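Local structure of NO-binding heme-dependent sensor protein (Shewanella oneidensis, 4U9B) at residues V84-F88 with V101-E105; S114-N119 with L130-R136. The protein binds nitric oxide at a heme iron and so probably serves as a gas sensor of the H-NOX family in bacterial signalling. All blocks are in the same frame, centred on the assembly; numbering follows the deposited sequence.

Two contacts in series illustrate how a sensor domain can hold one cofactor through separate pieces of its fold. Moving from the N terminus, contact 1 comes first: 84-88 meets 101-105 after a mostly helical excursion of twelve residues, pairing the end of helix 82-85 and its turn with helix 98-109. That loop is complete before the chain leaves the helix, and only then does contact 2 begin, where 114-119 and 130-136 close a beta hairpin. Neither loop encloses or crosses the other. They meet at one packing point, His103 ND1 against Leu115 CD1 at 3.4 Å, and both touch the heme, contact 1 through apolar groups and contact 2 through propionate hydrogen bonds as well as apolar packing.

Contact 1. Residues V84-F88 with V101-E105; sequences VVDKF and VIHLE. With HEM (protoporphyrin IX containing Fe), chain B.
Val84, Phe88, Val101 and Ile102 form the apolar part. Val84 CG1 meets Ile102 CD1 at 3.6 Å, the side chains crossing at about a right angle, while Val84 CG2 lies against Glu105 CB. Phe88 comes from the opposite direction to Val101, and its ring tip CZ approaches Val101 CG1 to 3.5 Å. The same methyl of Val101 also touches Lys87 CD.

The polar part is one salt bridge, from exposed Lys87 to buried Glu105. Lys87, extended beyond CG, reaches across to Glu105, whose chain folds at chi2 (-56°) to meet it; the NZ to OE2 distance of 2.5 Å is very short and its value doubtful. The carboxylate has a second partner, Lys108, at its other oxygen OE1. The type I turn from Val85 to Phe88, closed by Phe88 N to Val85 O, lets the lysine and the phenylalanine both start toward the helix.

Cofactor contacts fall chiefly to Ile102. Its CG1 lies beside the backbone N (chi1 -58°), and from there CD1 touches both Val84 and, at 3.6 Å, the heme methyl CMC, while CG2 lies 3.8 Å from pyrrole nitrogen NC. Ile102 also touches the bound nitric oxide. His103, the axial ligand in another structure of this protein, is detached here, its NE2 10.4 Å from the iron. Thus the contact walls an H-NOX heme pocket in its NO-bound state, the iron-histidine bond broken.

Contact 2. Residues S114-N119 with L130-R136; sequences SLPHIN and LRYSSPR. With HEM (protoporphyrin IX containing Fe), chain B; PO4 (phosphate ion), chain E.
His117 and Ser133 pair at the open end of an antiparallel beta hairpin, strands 117-119 and 130-133 at 171° with axes 4.8 Å apart. The pair exchanges two backbone hydrogen bonds, as do Asn119 and Arg131; Ile118 and Tyr132 between them are non-hydrogen-bonded. Tyr132 opens the H-NOX YxSxR heme-binding motif, which Ser134 and Arg136 complete.

The face of Ile118 and Tyr132 turns to the cofactor. Pro116 CB packs 3.4 Å from Tyr132 CE2, and Ile118 CG2 meets Leu130 CD1. On the face of His117 and Asn119, their ND1 and ND2 bind O2 of a phosphate probably from the crystallisation liquor, and one water links Asn119 ND2 to Arg131 NH1.

One propionate is gripped through both oxygens. Tyr132 OH donates to O2A (2.6 Å) in the plane of its ring, and accepts from Leu138 N. Arg136, bent at chi2 (76°) and chi3, turns its guanidinium edge to O1A, which NE (2.8 Å) and NH2 both bond, with Ser114 CB and Pro135 CD over opposite faces. Ser134 OG also donates to O1A (2.7 Å) and takes the N-H of Arg136 in an ST turn. The other propionate bonds Ser114 N at O2D, 2.6 Å and nearly straight at 172°.

Contact 1. Residues V84-F88 with V101-E105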
loop_
_atom_site.group_PDB
_atom_site.type_symbol
_atom_site.label_atom_id
_atom_site.label_comp_id
_atom_site.label_asym_id
_atom_site.label_seq_id
_atom_site.Cartn_x
_atom_site.Cartn_y
_atom_site.Cartn_z
ATOM N N VAL A 84 1.883 16.104 -2.427
ATOM C CA VAL A 84 2.653 15.372 -1.429
ATOM C C VAL A 84 3.875 14.712 -2.062
ATOM O O VAL A 84 4.994 14.859 -1.570
ATOM C CB VAL A 84 1.789 14.299 -0.734
ATOM C CG1 VAL A 84 2.628 13.460 0.228
ATOM C CG2 VAL A 84 0.633 14.957 0.007
ATOM N N VAL A 85 3.658 13.988 -3.153
ATOM C CA VAL A 85 4.735 13.258 -3.809
ATOM C C VAL A 85 5.750 14.217 -4.433
ATOM O O VAL A 85 6.946 13.932 -4.447
ATOM C CB VAL A 85 4.188 12.306 -4.889
ATOM C CG1 VAL A 85 5.321 11.551 -5.578
ATOM C CG2 VAL A 85 3.212 11.320 -4.272
ATOM N N ASP A 86 5.271 15.352 -4.938
ATOM C CA ASP A 86 6.143 16.350 -5.561
ATOM C C ASP A 86 7.176 16.917 -4.587
ATOM O O ASP A 86 8.137 17.565 -5.003
ATOM C CB ASP A 86 5.315 17.503 -6.139
ATOM C CG ASP A 86 4.571 17.120 -7.409
ATOM O OD1 ASP A 86 4.883 16.065 -8.001
ATOM O OD2 ASP A 86 3.676 17.888 -7.820
ATOM N N LYS A 87 6.977 16.682 -3.296
ATOM C CA LYS A 87 7.911 17.163 -2.283
ATOM C C LYS A 87 9.266 16.459 -2.345
ATOM O O LYS A 87 10.236 16.925 -1.745
ATOM C CB LYS A 87 7.320 16.980 -0.885
ATOM C CG LYS A 87 6.178 17.920 -0.553
ATOM C CD LYS A 87 5.747 17.744 0.889
ATOM C CE LYS A 87 4.927 18.919 1.380
ATOM N NZ LYS A 87 4.766 18.870 2.858
ATOM N N PHE A 88 9.329 15.345 -3.069
ATOM C CA PHE A 88 10.515 14.489 -3.075
ATOM C C PHE A 88 11.210 14.467 -4.430
ATOM O O PHE A 88 10.573 14.262 -5.464
ATOM C CB PHE A 88 10.131 13.071 -2.660
ATOM C CG PHE A 88 9.461 13.004 -1.322
ATOM C CD1 PHE A 88 10.195 13.172 -0.161
ATOM C CD2 PHE A 88 8.097 12.787 -1.225
ATOM C CE1 PHE A 88 9.584 13.118 1.074
ATOM C CE2 PHE A 88 7.479 12.730 0.009
ATOM C CZ PHE A 88 8.224 12.896 1.160
ATOM N N VAL A 101 7.163 13.157 6.630
ATOM C CA VAL A 101 6.422 13.959 5.668
ATOM C C VAL A 101 5.080 13.338 5.279
ATOM O O VAL A 101 4.046 13.989 5.402
ATOM C CB VAL A 101 7.269 14.194 4.402
ATOM C CG1 VAL A 101 6.530 15.064 3.397
ATOM C CG2 VAL A 101 8.590 14.843 4.782
ATOM N N ILE A 102 5.090 12.091 4.811
ATOM C CA ILE A 102 3.854 11.445 4.370
ATOM C C ILE A 102 2.847 11.365 5.512
ATOM O O ILE A 102 1.684 11.733 5.344
ATOM C CB ILE A 102 4.103 10.021 3.828
ATOM C CG1 ILE A 102 5.087 10.043 2.651
ATOM C CG2 ILE A 102 2.781 9.364 3.410
ATOM C CD1 ILE A 102 4.540 10.630 1.380
ATOM N N HIS A 103 3.298 10.881 6.667
ATOM C CA HIS A 103 2.436 10.733 7.840
ATOM C C HIS A 103 1.748 12.055 8.168
ATOM O O HIS A 103 0.538 12.096 8.405
ATOM C CB HIS A 103 3.252 10.246 9.040
ATOM C CG HIS A 103 2.421 9.749 10.185
ATOM N ND1 HIS A 103 2.048 8.430 10.314
ATOM C CD2 HIS A 103 1.903 10.395 11.257
ATOM C CE1 HIS A 103 1.329 8.282 11.415
ATOM N NE2 HIS A 103 1.226 9.458 12.003
ATOM N N LEU A 104 2.524 13.135 8.161
ATOM C CA LEU A 104 1.998 14.462 8.453
ATOM C C LEU A 104 0.945 14.894 7.445
ATOM O O LEU A 104 -0.148 15.319 7.822
ATOM C CB LEU A 104 3.127 15.499 8.469
ATOM C CG LEU A 104 2.654 16.936 8.708
ATOM C CD1 LEU A 104 2.180 17.099 10.137
ATOM C CD2 LEU A 104 3.736 17.934 8.382
ATOM N N GLU A 105 1.286 14.809 6.164
ATOM C CA GLU A 105 0.401 15.308 5.118
ATOM C C GLU A 105 -0.893 14.503 5.049
ATOM O O GLU A 105 -1.948 15.050 4.733
ATOM C CB GLU A 105 1.111 15.291 3.760
ATOM C CG GLU A 105 2.363 16.172 3.686
ATOM C CD GLU A 105 2.098 17.628 4.040
ATOM O OE1 GLU A 105 0.957 18.096 3.856
ATOM O OE2 GLU A 105 3.040 18.304 4.506
HETATM C CHA HEM B . -1.938 3.411 3.956
HETATM C CHB HEM B . 2.737 2.378 3.244
HETATM C CHC HEM B . 3.175 6.176 0.298
HETATM C CHD HEM B . -1.075 7.814 1.963
HETATM C C1A HEM B . -0.758 2.716 3.857
HETATM C C2A HEM B . -0.578 1.294 4.069
HETATM C C3A HEM B . 0.715 1.018 3.867
HETATM C C4A HEM B . 1.395 2.246 3.524
HETATM C CMA HEM B . 1.394 -0.358 3.970
HETATM C CAA HEM B . -1.679 0.279 4.457
HETATM C CBA HEM B . -2.152 0.506 5.895
HETATM C CGA HEM B . -1.320 -0.234 6.920
HETATM O O1A HEM B . -1.648 -0.133 8.134
HETATM O O2A HEM B . -0.334 -0.926 6.552
HETATM C C1B HEM B . 3.258 3.274 2.343
HETATM C C2B HEM B . 4.561 3.190 1.721
HETATM C C3B HEM B . 4.694 4.255 0.908
HETATM C C4B HEM B . 3.461 5.018 0.984
HETATM C CMB HEM B . 5.555 2.050 2.038
HETATM C CAB HEM B . 5.864 4.671 -0.014
HETATM C CBB HEM B . 6.813 3.829 -0.436
HETATM C C1C HEM B . 2.059 6.964 0.492
HETATM C C2C HEM B . 1.786 8.216 -0.176
HETATM C C3C HEM B . 0.621 8.698 0.274
HETATM C C4C HEM B . 0.103 7.747 1.249
HETATM C CMC HEM B . 2.711 8.868 -1.224
HETATM C CAC HEM B . -0.003 10.027 -0.225
HETATM C CBC HEM B . -1.023 10.638 0.388
HETATM C C1D HEM B . -1.729 6.757 2.555
HETATM C C2D HEM B . -3.127 6.766 2.917
HETATM C C3D HEM B . -3.396 5.397 3.537
HETATM C C4D HEM B . -2.137 4.693 3.495
HETATM C CMD HEM B . -4.141 7.908 2.711
HETATM C CAD HEM B . -4.729 4.867 4.091
HETATM C CBD HEM B . -4.856 5.204 5.574
HETATM C CGD HEM B . -6.166 4.662 6.081
HETATM O O1D HEM B . -6.715 3.747 5.421
HETATM O O2D HEM B . -6.661 5.138 7.139
HETATM N NA HEM B . 0.468 3.266 3.518
HETATM N NB HEM B . 2.613 4.393 1.872
HETATM N NC HEM B . 1.010 6.709 1.356
HETATM N ND HEM B . -1.181 5.524 2.910
HETATM FE FE HEM B . 0.792 5.061 2.588
#

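Contact 2. Residues S114-N119 with L130-R136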
loop_
_atom_site.group_PDB
_atom_site.type_symbol
_atom_site.label_atom_id
_atom_site.label_comp_id
_atom_site.label_asym_id
_atom_site.label_seq_id
_atom_site.Cartn_x
_atom_site.Cartn_y
_atom_site.Cartn_z
ATOM N N SER A 114 -5.707 5.637 9.520
ATOM C CA SER A 114 -5.038 4.510 10.159
ATOM C C SER A 114 -3.794 4.148 9.361
ATOM O O SER A 114 -3.850 3.365 8.411
ATOM C CB SER A 114 -5.977 3.308 10.272
ATOM O OG SER A 114 -7.053 3.592 11.150
ATOM N N LEU A 115 -2.673 4.740 9.754
ATOM C CA LEU A 115 -1.422 4.569 9.036
ATOM C C LEU A 115 -0.549 3.533 9.724
ATOM O O LEU A 115 -0.632 3.351 10.937
ATOM C CB LEU A 115 -0.677 5.902 8.937
ATOM C CG LEU A 115 -1.309 6.952 8.026
ATOM C CD1 LEU A 115 -0.650 8.304 8.249
ATOM C CD2 LEU A 115 -1.200 6.535 6.568
ATOM N N PRO A 116 0.297 2.846 8.947
ATOM C CA PRO A 116 1.234 1.911 9.568
ATOM C C PRO A 116 2.347 2.642 10.299
ATOM O O PRO A 116 2.586 3.820 10.030
ATOM C CB PRO A 116 1.785 1.131 8.377
ATOM C CG PRO A 116 1.717 2.097 7.250
ATOM C CD PRO A 116 0.452 2.883 7.483
ATOM N N HIS A 117 3.008 1.947 11.215
ATOM C CA HIS A 117 4.232 2.457 11.811
ATOM C C HIS A 117 5.384 2.132 10.877
ATOM O O HIS A 117 5.715 0.963 10.673
ATOM C CB HIS A 117 4.461 1.851 13.195
ATOM C CG HIS A 117 3.450 2.278 14.213
ATOM N ND1 HIS A 117 3.528 3.485 14.876
ATOM C CD2 HIS A 117 2.336 1.666 14.676
ATOM C CE1 HIS A 117 2.506 3.594 15.706
ATOM N NE2 HIS A 117 1.768 2.504 15.605
ATOM N N ILE A 118 5.975 3.171 10.300
ATOM C CA ILE A 118 7.075 3.004 9.366
ATOM C C ILE A 118 8.228 3.912 9.777
ATOM O O ILE A 118 8.041 5.107 9.998
ATOM C CB ILE A 118 6.626 3.291 7.911
ATOM C CG1 ILE A 118 5.760 2.125 7.412
ATOM C CG2 ILE A 118 7.832 3.492 6.993
ATOM C CD1 ILE A 118 5.212 2.285 6.005
ATOM N N ASN A 119 9.411 3.319 9.895
ATOM C CA ASN A 119 10.620 4.040 10.262
ATOM C C ASN A 119 11.769 3.612 9.366
ATOM O O ASN A 119 12.002 2.419 9.176
ATOM C CB ASN A 119 10.979 3.789 11.728
ATOM C CG ASN A 119 9.959 4.368 12.689
ATOM O OD1 ASN A 119 10.126 5.479 13.196
ATOM N ND2 ASN A 119 8.897 3.614 12.951
ATOM N N LEU A 130 14.002 -0.328 6.443
ATOM C CA LEU A 130 12.654 0.157 6.692
ATOM C C LEU A 130 11.896 -0.781 7.623
ATOM O O LEU A 130 11.580 -1.912 7.256
ATOM C CB LEU A 130 11.903 0.315 5.369
ATOM C CG LEU A 130 10.692 1.249 5.386
ATOM C CD1 LEU A 130 11.101 2.682 5.716
ATOM C CD2 LEU A 130 9.976 1.205 4.051
ATOM N N ARG A 131 11.619 -0.305 8.834
ATOM C CA ARG A 131 10.838 -1.071 9.794
ATOM C C ARG A 131 9.358 -0.825 9.547
ATOM O O ARG A 131 8.938 0.320 9.386
ATOM C CB ARG A 131 11.203 -0.691 11.229
ATOM C CG ARG A 131 10.471 -1.505 12.289
ATOM C CD ARG A 131 10.612 -0.883 13.671
ATOM N NE ARG A 131 9.957 -1.684 14.706
ATOM C CZ ARG A 131 8.684 -1.560 15.077
ATOM N NH1 ARG A 131 7.892 -0.659 14.504
ATOM N NH2 ARG A 131 8.197 -2.344 16.029
ATOM N N TYR A 132 8.580 -1.902 9.517
ATOM C CA TYR A 132 7.138 -1.823 9.331
ATOM C C TYR A 132 6.419 -2.533 10.471
ATOM O O TYR A 132 6.783 -3.645 10.849
ATOM C CB TYR A 132 6.732 -2.436 7.989
ATOM C CG TYR A 132 5.238 -2.574 7.808
ATOM C CD1 TYR A 132 4.565 -3.705 8.252
ATOM C CD2 TYR A 132 4.498 -1.575 7.189
ATOM C CE1 TYR A 132 3.204 -3.833 8.093
ATOM C CE2 TYR A 132 3.130 -1.696 7.025
ATOM C CZ TYR A 132 2.489 -2.827 7.479
ATOM O OH TYR A 132 1.125 -2.960 7.318
ATOM N N SER A 133 5.398 -1.879 11.014
ATOM C CA SER A 133 4.532 -2.485 12.020
ATOM C C SER A 133 3.109 -1.973 11.832
ATOM O O SER A 133 2.907 -0.778 11.629
ATOM C CB SER A 133 5.028 -2.159 13.428
ATOM O OG SER A 133 4.382 -2.968 14.388
ATOM N N SER A 134 2.128 -2.869 11.900
ATOM C CA SER A 134 0.728 -2.474 11.760
ATOM C C SER A 134 -0.238 -3.603 12.128
ATOM O O SER A 134 0.014 -4.759 11.797
ATOM C CB SER A 134 0.444 -2.022 10.327
ATOM O OG SER A 134 -0.934 -1.750 10.150
ATOM N N PRO A 135 -1.352 -3.271 12.805
ATOM C CA PRO A 135 -2.392 -4.279 13.054
ATOM C C PRO A 135 -2.965 -4.864 11.765
ATOM O O PRO A 135 -3.493 -5.976 11.777
ATOM C CB PRO A 135 -3.472 -3.497 13.811
ATOM C CG PRO A 135 -2.772 -2.339 14.403
ATOM C CD PRO A 135 -1.674 -1.984 13.447
ATOM N N ARG A 136 -2.863 -4.109 10.674
ATOM C CA ARG A 136 -3.397 -4.533 9.384
ATOM C C ARG A 136 -2.535 -5.616 8.742
ATOM O O ARG A 136 -3.000 -6.340 7.864
ATOM C CB ARG A 136 -3.513 -3.339 8.430
ATOM C CG ARG A 136 -4.838 -2.578 8.499
ATOM C CD ARG A 136 -4.943 -1.688 9.728
ATOM N NE ARG A 136 -3.943 -0.624 9.735
ATOM C CZ ARG A 136 -3.754 0.219 10.748
ATOM N NH1 ARG A 136 -4.492 0.123 11.846
ATOM N NH2 ARG A 136 -2.818 1.152 10.671
HETATM C CHA HEM B . -1.938 3.411 3.956
HETATM C CHB HEM B . 2.737 2.378 3.244
HETATM C CHC HEM B . 3.175 6.176 0.298
HETATM C CHD HEM B . -1.075 7.814 1.963
HETATM C C1A HEM B . -0.758 2.716 3.857
HETATM C C2A HEM B . -0.578 1.294 4.069
HETATM C C3A HEM B . 0.715 1.018 3.867
HETATM C C4A HEM B . 1.395 2.246 3.524
HETATM C CMA HEM B . 1.394 -0.358 3.970
HETATM C CAA HEM B . -1.679 0.279 4.457
HETATM C CBA HEM B . -2.152 0.506 5.895
HETATM C CGA HEM B . -1.320 -0.234 6.920
HETATM O O1A HEM B . -1.648 -0.133 8.134
HETATM O O2A HEM B . -0.334 -0.926 6.552
HETATM C C1B HEM B . 3.258 3.274 2.343
HETATM C C2B HEM B . 4.561 3.190 1.721
HETATM C C3B HEM B . 4.694 4.255 0.908
HETATM C C4B HEM B . 3.461 5.018 0.984
HETATM C CMB HEM B . 5.555 2.050 2.038
HETATM C CAB HEM B . 5.864 4.671 -0.014
HETATM C CBB HEM B . 6.813 3.829 -0.436
HETATM C C1C HEM B . 2.059 6.964 0.492
HETATM C C2C HEM B . 1.786 8.216 -0.176
HETATM C C3C HEM B . 0.621 8.698 0.274
HETATM C C4C HEM B . 0.103 7.747 1.249
HETATM C CMC HEM B . 2.711 8.868 -1.224
HETATM C CAC HEM B . -0.003 10.027 -0.225
HETATM C CBC HEM B . -1.023 10.638 0.388
HETATM C C1D HEM B . -1.729 6.757 2.555
HETATM C C2D HEM B . -3.127 6.766 2.917
HETATM C C3D HEM B . -3.396 5.397 3.537
HETATM C C4D HEM B . -2.137 4.693 3.495
HETATM C CMD HEM B . -4.141 7.908 2.711
HETATM C CAD HEM B . -4.729 4.867 4.091
HETATM C CBD HEM B . -4.856 5.204 5.574
HETATM C CGD HEM B . -6.166 4.662 6.081
HETATM O O1D HEM B . -6.715 3.747 5.421
HETATM O O2D HEM B . -6.661 5.138 7.139
HETATM N NA HEM B . 0.468 3.266 3.518
HETATM N NB HEM B . 2.613 4.393 1.872
HETATM N NC HEM B . 1.010 6.709 1.356
HETATM N ND HEM B . -1.181 5.524 2.910
HETATM FE FE HEM B . 0.792 5.061 2.588
HETATM P P PO4 E . 6.341 5.625 15.527
HETATM O O1 PO4 E . 5.764 6.852 14.861
HETATM O O2 PO4 E . 6.375 4.486 14.536
HETATM O O3 PO4 E . 7.744 5.923 16.003
HETATM O O4 PO4 E . 5.479 5.240 16.706
HETATM O O HOH W 1 8.136 1.022 12.400
#